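Local coordinates for endoglucanase EG-II (Hypocrea jecorina, PDB 3QR3), which probably hydrolyses internal beta-1,4-glycosidic bonds of cellulose, as a fungal endoglucanase of glycoside hydrolase family 5 with a TIM-barrel catalytic domain, at residues N122-T126 against T161-V165; G113-Q117 against D152-W158; T261-N265 against V303-T307. All blocks are in the same frame, centred on the assembly; numbering follows the deposited sequence.

From the N terminus the chain first passes the hairpin of strands 109-110 and 113-114, then enters helix 122-136, strand 142-145 and helix 155-171. Contact 2 closes the span from 117 to 152 by joining the hairpin's exit to the start of helix 155-171; contact 1 closes the span from 126 to 161 by pairing the two helices. Their segments alternate along the chain, so the contacts cross, and they touch, chiefly where Ile115 packs on Phe125 and Thr161. Both lie on one side of the TIM barrel. Contact 3 follows in series across the chain's centre from contact 1, their centres about 33 Å apart, and joins the loops after strands 256-261 and 287-296.

Contact 1: residues N122-T126 against T161-V165; sequences NAQFT and TVQEV
The helical turns of Asn122-Thr126 and Thr161-Val165 run in broadly the same direction, their axes crossing at -41° and approaching to 9.6 Å, with Thr126 CA 5.1 Å from Val165 CA. At the start of helix 122-136, Asn122 reaches between Thr161 and Glu164. Its CB lies 3.4 Å from Glu164 OE1, and the plane of its amide stands 88° from that of the glutamate carboxylate, so the two flat groups meet nearly at a right angle. These helices are successive members of the outer layer of the TIM barrel, separated in sequence by strand 142-145. On the buried side, the phenyl group of Phe125 is swung toward helix 155-171, its CG anti to the backbone N (chi1 -179°). The CD2-CE2 side of the ring does the touching: Phe125 CE2 is 3.5 Å from Val165 CG2, and Phe125 CD2 is 3.8 Å from Thr161 CG2, both methyls approaching obliquely. Trp129 packs edge-to-face with the same ring, while Ile115 and Met147 border it from neighbouring loops. Thr126 turns its methyl to helix 155-171, Thr126 CG2 lying 3.8 Å from Glu164 CB and 4.0 Å from Val165 CG2.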
loop_
_atom_site.group_PDB
_atom_site.type_symbol
_atom_site.label_atom_id
_atom_site.label_comp_id
_atom_site.label_asym_id
_atom_site.label_seq_id
_atom_site.Cartn_x
_atom_site.Cartn_y
_atom_site.Cartn_z
ATOM N N ASN A 122 5.052 2.960 21.266
ATOM C CA ASN A 122 4.572 3.920 20.277
ATOM C C ASN A 122 5.715 4.824 19.836
ATOM O O ASN A 122 5.830 5.145 18.659
ATOM C CB ASN A 122 3.408 4.782 20.807
ATOM C CG ASN A 122 2.082 4.034 20.843
ATOM O OD1 ASN A 122 1.099 4.507 21.427
ATOM N ND2 ASN A 122 2.047 2.866 20.224
ATOM N N ALA A 123 6.562 5.231 20.785
ATOM C CA ALA A 123 7.661 6.143 20.459
ATOM C C ALA A 123 8.675 5.518 19.496
ATOM O O ALA A 123 9.281 6.214 18.674
ATOM C CB ALA A 123 8.358 6.627 21.721
ATOM N N GLN A 124 8.877 4.211 19.595
ATOM C CA GLN A 124 9.849 3.559 18.716
ATOM C C GLN A 124 9.316 3.493 17.270
ATOM O O GLN A 124 10.088 3.425 16.314
ATOM C CB GLN A 124 10.208 2.172 19.244
ATOM C CG GLN A 124 11.155 2.189 20.456
ATOM C CD GLN A 124 11.329 0.819 21.089
ATOM O OE1 GLN A 124 10.367 0.063 21.236
ATOM N NE2 GLN A 124 12.565 0.492 21.470
ATOM N N PHE A 125 7.992 3.522 17.133
ATOM C CA PHE A 125 7.330 3.476 15.830
ATOM C C PHE A 125 7.153 4.884 15.268
ATOM O O PHE A 125 7.364 5.105 14.079
ATOM C CB PHE A 125 5.985 2.734 15.959
ATOM C CG PHE A 125 5.207 2.603 14.669
ATOM C CD1 PHE A 125 5.795 2.079 13.524
ATOM C CD2 PHE A 125 3.860 2.949 14.628
ATOM C CE1 PHE A 125 5.056 1.940 12.342
ATOM C CE2 PHE A 125 3.117 2.813 13.460
ATOM C CZ PHE A 125 3.716 2.308 12.316
ATOM N N THR A 126 6.779 5.841 16.116
ATOM C CA THR A 126 6.578 7.206 15.634
ATOM C C THR A 126 7.935 7.790 15.222
ATOM O O THR A 126 8.027 8.621 14.318
ATOM C CB THR A 126 5.907 8.131 16.689
ATOM O OG1 THR A 126 6.769 8.261 17.823
ATOM C CG2 THR A 126 4.560 7.568 17.147
ATOM N N THR A 161 -2.154 4.599 18.647
ATOM C CA THR A 161 -0.844 4.519 17.999
ATOM C C THR A 161 -0.890 5.261 16.672
ATOM O O THR A 161 -0.017 6.091 16.365
ATOM C CB THR A 161 -0.426 3.045 17.779
ATOM O OG1 THR A 161 -0.284 2.402 19.051
ATOM C CG2 THR A 161 0.897 2.935 16.985
ATOM N N VAL A 162 -1.921 4.969 15.883
ATOM C CA VAL A 162 -2.077 5.629 14.591
ATOM C C VAL A 162 -2.159 7.149 14.757
ATOM O O VAL A 162 -1.550 7.895 13.985
ATOM C CB VAL A 162 -3.289 5.074 13.789
ATOM C CG1 VAL A 162 -3.548 5.919 12.533
ATOM C CG2 VAL A 162 -3.057 3.600 13.402
ATOM N N GLN A 163 -2.909 7.606 15.762
ATOM C CA GLN A 163 -3.008 9.041 16.050
ATOM C C GLN A 163 -1.636 9.652 16.365
ATOM O O GLN A 163 -1.296 10.733 15.883
ATOM C CB GLN A 163 -3.982 9.299 17.209
ATOM C CG GLN A 163 -4.058 10.758 17.655
ATOM C CD GLN A 163 -4.651 11.673 16.585
ATOM O OE1 GLN A 163 -5.872 11.775 16.442
ATOM N NE2 GLN A 163 -3.779 12.345 15.830
ATOM N N GLU A 164 -0.846 8.964 17.185
ATOM C CA GLU A 164 0.500 9.440 17.497
ATOM C C GLU A 164 1.357 9.551 16.221
ATOM O O GLU A 164 2.150 10.475 16.061
ATOM C CB GLU A 164 1.182 8.517 18.518
ATOM C CG GLU A 164 0.638 8.610 19.956
ATOM C CD GLU A 164 1.636 8.067 20.979
ATOM O OE1 GLU A 164 2.861 8.138 20.712
ATOM O OE2 GLU A 164 1.203 7.570 22.045
ATOM N N VAL A 165 1.207 8.602 15.313
ATOM C CA VAL A 165 1.949 8.671 14.049
ATOM C C VAL A 165 1.509 9.868 13.202
ATOM O O VAL A 165 2.337 10.650 12.736
ATOM C CB VAL A 165 1.822 7.368 13.245
ATOM C CG1 VAL A 165 2.427 7.526 11.847
ATOM C CG2 VAL A 165 2.517 6.238 13.998
#

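Contact 2: residues G113-Q117 against D152-W158; sequences GIIGQ and DVNINTW
Gln117 sends an extended side chain across to the start of helix 155-171, where its amide meets the backbone of the N-cap residue, Asn154, with both ends. Gln117 OE1 accepts from Asn154 N at 2.8 Å in a nearly straight bond (162°), the donor slightly tilted from the carbonyl plane; Gln117 NE2 donates to Asn154 O at 3.1 Å, but this bond is bent and weak. That same carbonyl also takes the regular helical bond from Trp158 N. Asn154 OD1 makes the cap, receiving Thr157 N at 3.0 Å from above the carbonyl plane and Asn156 N more weakly. The indole nitrogen of Trp158 is satisfied by Pro182 O. Gln117 ends a type II turn, closed by its N to Ile114 O at 2.9 Å, Gly116 supplying the positive phi. Beside this polar network Ile114 CG2 packs on Val153 CG1 at 3.7 Å, and Ile115 CD1 meets the edge of the Trp158 ring. With an alanine at Gln117, Asn154 N would probably lose this acceptor and the turn its polar link to the helix. The chemistry implies a neutral link, one good and one weak bond joining the turn to a helix that Asn154 itself caps.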
loop_
_atom_site.group_PDB
_atom_site.type_symbol
_atom_site.label_atom_id
_atom_site.label_comp_id
_atom_site.label_asym_id
_atom_site.label_seq_id
_atom_site.Cartn_x
_atom_site.Cartn_y
_atom_site.Cartn_z
ATOM N N GLY A 113 6.331 -8.982 17.976
ATOM C CA GLY A 113 5.788 -8.103 19.009
ATOM C C GLY A 113 4.893 -7.019 18.423
ATOM O O GLY A 113 5.253 -6.372 17.442
ATOM N N ILE A 114 3.727 -6.808 19.019
ATOM C CA ILE A 114 2.779 -5.824 18.493
ATOM C C ILE A 114 3.127 -4.412 18.956
ATOM O O ILE A 114 3.325 -4.170 20.140
ATOM C CB ILE A 114 1.346 -6.143 18.918
ATOM C CG1 ILE A 114 0.891 -7.466 18.311
ATOM C CG2 ILE A 114 0.401 -5.018 18.525
ATOM C CD1 ILE A 114 -0.381 -8.026 18.979
ATOM N N ILE A 115 3.216 -3.488 18.010
ATOM C CA ILE A 115 3.500 -2.096 18.327
ATOM C C ILE A 115 2.514 -1.581 19.380
ATOM O O ILE A 115 1.301 -1.622 19.180
ATOM C CB ILE A 115 3.401 -1.206 17.074
ATOM C CG1 ILE A 115 4.432 -1.630 16.021
ATOM C CG2 ILE A 115 3.603 0.247 17.431
ATOM C CD1 ILE A 115 4.104 -1.049 14.620
ATOM N N GLY A 116 3.048 -1.122 20.506
ATOM C CA GLY A 116 2.246 -0.534 21.562
ATOM C C GLY A 116 1.469 -1.543 22.385
ATOM O O GLY A 116 0.701 -1.166 23.263
ATOM N N GLN A 117 1.660 -2.824 22.100
ATOM C CA GLN A 117 0.912 -3.875 22.783
ATOM C C GLN A 117 1.816 -5.067 23.125
ATOM O O GLN A 117 1.450 -6.227 22.914
ATOM C CB GLN A 117 -0.294 -4.305 21.928
ATOM C CG GLN A 117 -1.198 -3.116 21.557
ATOM C CD GLN A 117 -2.330 -3.466 20.592
ATOM O OE1 GLN A 117 -2.831 -4.591 20.561
ATOM N NE2 GLN A 117 -2.743 -2.483 19.803
ATOM N N ASP A 152 -5.228 -9.054 14.490
ATOM C CA ASP A 152 -5.233 -9.569 15.845
ATOM C C ASP A 152 -4.573 -8.588 16.812
ATOM O O ASP A 152 -3.793 -8.987 17.664
ATOM C CB ASP A 152 -4.523 -10.924 15.879
ATOM C CG ASP A 152 -5.062 -11.886 14.826
ATOM O OD1 ASP A 152 -6.224 -12.317 14.962
ATOM O OD2 ASP A 152 -4.328 -12.206 13.862
ATOM N N VAL A 153 -4.874 -7.299 16.664
ATOM C CA VAL A 153 -4.436 -6.314 17.650
ATOM C C VAL A 153 -5.653 -5.717 18.366
ATOM O O VAL A 153 -6.783 -5.881 17.911
ATOM C CB VAL A 153 -3.598 -5.185 17.008
ATOM C CG1 VAL A 153 -2.436 -5.767 16.195
ATOM C CG2 VAL A 153 -4.479 -4.287 16.128
ATOM N N ASN A 154 -5.421 -5.055 19.498
ATOM C CA ASN A 154 -6.462 -4.272 20.164
ATOM C C ASN A 154 -6.694 -3.015 19.343
ATOM O O ASN A 154 -5.810 -2.159 19.252
ATOM C CB ASN A 154 -6.029 -3.900 21.592
ATOM C CG ASN A 154 -7.111 -3.128 22.359
ATOM O OD1 ASN A 154 -7.587 -2.083 21.913
ATOM N ND2 ASN A 154 -7.491 -3.645 23.521
ATOM N N ILE A 155 -7.869 -2.903 18.731
ATOM C CA ILE A 155 -8.123 -1.804 17.816
ATOM C C ILE A 155 -8.129 -0.441 18.504
ATOM O O ILE A 155 -7.803 0.570 17.876
ATOM C CB ILE A 155 -9.445 -1.998 17.020
ATOM C CG1 ILE A 155 -9.511 -1.000 15.861
ATOM C CG2 ILE A 155 -10.652 -1.848 17.929
ATOM C CD1 ILE A 155 -8.360 -1.106 14.891
ATOM N N ASN A 156 -8.500 -0.401 19.782
ATOM C CA ASN A 156 -8.542 0.868 20.500
ATOM C C ASN A 156 -7.128 1.381 20.709
ATOM O O ASN A 156 -6.821 2.540 20.440
ATOM C CB ASN A 156 -9.249 0.718 21.855
ATOM C CG ASN A 156 -10.666 0.203 21.719
ATOM O OD1 ASN A 156 -11.549 0.910 21.235
ATOM N ND2 ASN A 156 -10.892 -1.033 22.147
ATOM N N THR A 157 -6.262 0.499 21.184
ATOM C CA THR A 157 -4.867 0.860 21.371
ATOM C C THR A 157 -4.196 1.186 20.036
ATOM O O THR A 157 -3.457 2.166 19.932
ATOM C CB THR A 157 -4.117 -0.257 22.103
ATOM O OG1 THR A 157 -4.858 -0.605 23.276
ATOM C CG2 THR A 157 -2.718 0.195 22.497
ATOM N N TRP A 158 -4.472 0.381 19.010
ATOM C CA TRP A 158 -3.929 0.658 17.667
ATOM C C TRP A 158 -4.312 2.054 17.135
ATOM O O TRP A 158 -3.462 2.779 16.613
ATOM C CB TRP A 158 -4.324 -0.442 16.667
ATOM C CG TRP A 158 -3.814 -0.196 15.262
ATOM C CD1 TRP A 158 -4.565 -0.016 14.134
ATOM C CD2 TRP A 158 -2.444 -0.095 14.847
ATOM N NE1 TRP A 158 -3.747 0.182 13.046
ATOM C CE2 TRP A 158 -2.444 0.143 13.456
ATOM C CE3 TRP A 158 -1.221 -0.186 15.515
ATOM C CZ2 TRP A 158 -1.271 0.299 12.728
ATOM C CZ3 TRP A 158 -0.056 -0.030 14.786
ATOM C CH2 TRP A 158 -0.092 0.206 13.408
#

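Contact 3: residues T261-N265 against V303-T307; sequences TGGGN and VLTET
Leu304 lies against the glycine run of Gly262-Gly264 and makes the dense half of this contact. The branched end of the leucine presses on bare peptide: Leu304 CG is 3.5 Å from Gly263 N, and Leu304 CD2 is 3.6 Å from Gly262 C. Its chi1 of -105° falls away from the staggered positions, which may reflect the close fit against this backbone. A CB on Gly262 would come tight against Leu304 CD2, so a glycine here probably allows the approach. Around this packing the contact gives way to bridging water. Toward Thr305 and Glu306, one water takes Gly263 N at 3.1 Å and lies beside Glu306 OE2, and a second lies between Gly263 O and Thr305 O; at the Asn265-Val303 end a third accepts from Asn265 N and donates to Val303 O at 2.8 Å. The direct polar link is Asn265 ND2 to Thr305 O, 3.1 Å and almost straight at 168°, with the carbonyl close to the plane of the amide. Asn265 OD1 is held by Thr318 OG1 and Leu320 N, and Thr305 OG1, which accepts from Thr307 N in an ST turn, also bonds to Asp299 O. Loops following the C-terminal ends of adjacent strands, here 256-261 and 287-296, form the catalytic face of a TIM barrel, and in family 5 the nucleophile sits at the end of the seventh strand.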
loop_
_atom_site.group_PDB
_atom_site.type_symbol
_atom_site.label_atom_id
_atom_site.label_comp_id
_atom_site.label_asym_id
_atom_site.label_seq_id
_atom_site.Cartn_x
_atom_site.Cartn_y
_atom_site.Cartn_z
ATOM N N THR A 261 -5.227 -5.217 -4.004
ATOM C CA THR A 261 -6.249 -6.079 -4.561
ATOM C C THR A 261 -5.607 -6.794 -5.736
ATOM O O THR A 261 -4.619 -6.313 -6.286
ATOM C CB THR A 261 -7.521 -5.296 -4.974
ATOM O OG1 THR A 261 -8.567 -6.220 -5.296
ATOM C CG2 THR A 261 -7.270 -4.380 -6.171
ATOM N N GLY A 262 -6.130 -7.953 -6.103
ATOM C CA GLY A 262 -5.515 -8.703 -7.189
ATOM C C GLY A 262 -6.160 -10.050 -7.411
ATOM O O GLY A 262 -7.062 -10.434 -6.676
ATOM N N GLY A 263 -5.703 -10.761 -8.436
ATOM C CA GLY A 263 -6.172 -12.106 -8.691
ATOM C C GLY A 263 -5.341 -12.778 -9.765
ATOM O O GLY A 263 -4.422 -12.175 -10.328
ATOM N N GLY A 264 -5.660 -14.033 -10.052
ATOM C CA GLY A 264 -4.954 -14.749 -11.095
ATOM C C GLY A 264 -5.182 -14.115 -12.457
ATOM O O GLY A 264 -6.132 -13.353 -12.659
ATOM N N ASN A 265 -4.299 -14.421 -13.402
ATOM C CA ASN A 265 -4.495 -13.966 -14.769
ATOM C C ASN A 265 -5.355 -14.985 -15.517
ATOM O O ASN A 265 -4.887 -15.660 -16.424
ATOM C CB ASN A 265 -3.149 -13.759 -15.452
ATOM C CG ASN A 265 -2.375 -12.612 -14.847
ATOM O OD1 ASN A 265 -2.758 -11.450 -14.998
ATOM N ND2 ASN A 265 -1.296 -12.929 -14.131
ATOM N N VAL A 303 1.596 -16.274 -8.582
ATOM C CA VAL A 303 0.182 -16.507 -8.867
ATOM C C VAL A 303 -0.622 -15.220 -9.083
ATOM O O VAL A 303 -1.564 -15.201 -9.873
ATOM C CB VAL A 303 -0.499 -17.371 -7.784
ATOM C CG1 VAL A 303 -0.367 -16.715 -6.412
ATOM C CG2 VAL A 303 -1.972 -17.601 -8.144
ATOM N N LEU A 304 -0.257 -14.143 -8.394
ATOM C CA LEU A 304 -0.935 -12.868 -8.617
ATOM C C LEU A 304 -0.069 -11.870 -9.375
ATOM O O LEU A 304 -0.168 -10.658 -9.150
ATOM C CB LEU A 304 -1.420 -12.249 -7.297
ATOM C CG LEU A 304 -2.926 -12.342 -7.039
ATOM C CD1 LEU A 304 -3.375 -13.796 -6.975
ATOM C CD2 LEU A 304 -3.314 -11.596 -5.758
ATOM N N THR A 305 0.780 -12.363 -10.273
ATOM C CA THR A 305 1.723 -11.467 -10.925
ATOM C C THR A 305 1.009 -10.405 -11.769
ATOM O O THR A 305 0.044 -10.703 -12.485
ATOM C CB THR A 305 2.788 -12.217 -11.773
ATOM O OG1 THR A 305 3.680 -11.261 -12.357
ATOM C CG2 THR A 305 2.145 -13.045 -12.889
ATOM N N GLU A 306 1.487 -9.168 -11.658
ATOM C CA GLU A 306 1.047 -8.067 -12.509
ATOM C C GLU A 306 2.258 -7.443 -13.190
ATOM O O GLU A 306 2.159 -6.373 -13.780
ATOM C CB GLU A 306 0.308 -7.010 -11.681
ATOM C CG GLU A 306 -0.952 -7.540 -11.020
ATOM C CD GLU A 306 -1.682 -6.480 -10.224
ATOM O OE1 GLU A 306 -1.193 -5.332 -10.173
ATOM O OE2 GLU A 306 -2.748 -6.793 -9.652
ATOM N N THR A 307 3.403 -8.124 -13.110
ATOM C CA THR A 307 4.644 -7.607 -13.684
ATOM C C THR A 307 4.597 -7.689 -15.200
ATOM O O THR A 307 4.354 -8.758 -15.758
ATOM C CB THR A 307 5.859 -8.404 -13.191
ATOM O OG1 THR A 307 5.872 -8.417 -11.759
ATOM C CG2 THR A 307 7.151 -7.791 -13.689
HETATM O O HOH W 1 -2.497 -10.518 -11.621
HETATM O O HOH W 2 -3.110 -9.281 -9.332
HETATM O O HOH W 3 -2.177 -16.351 -12.380
#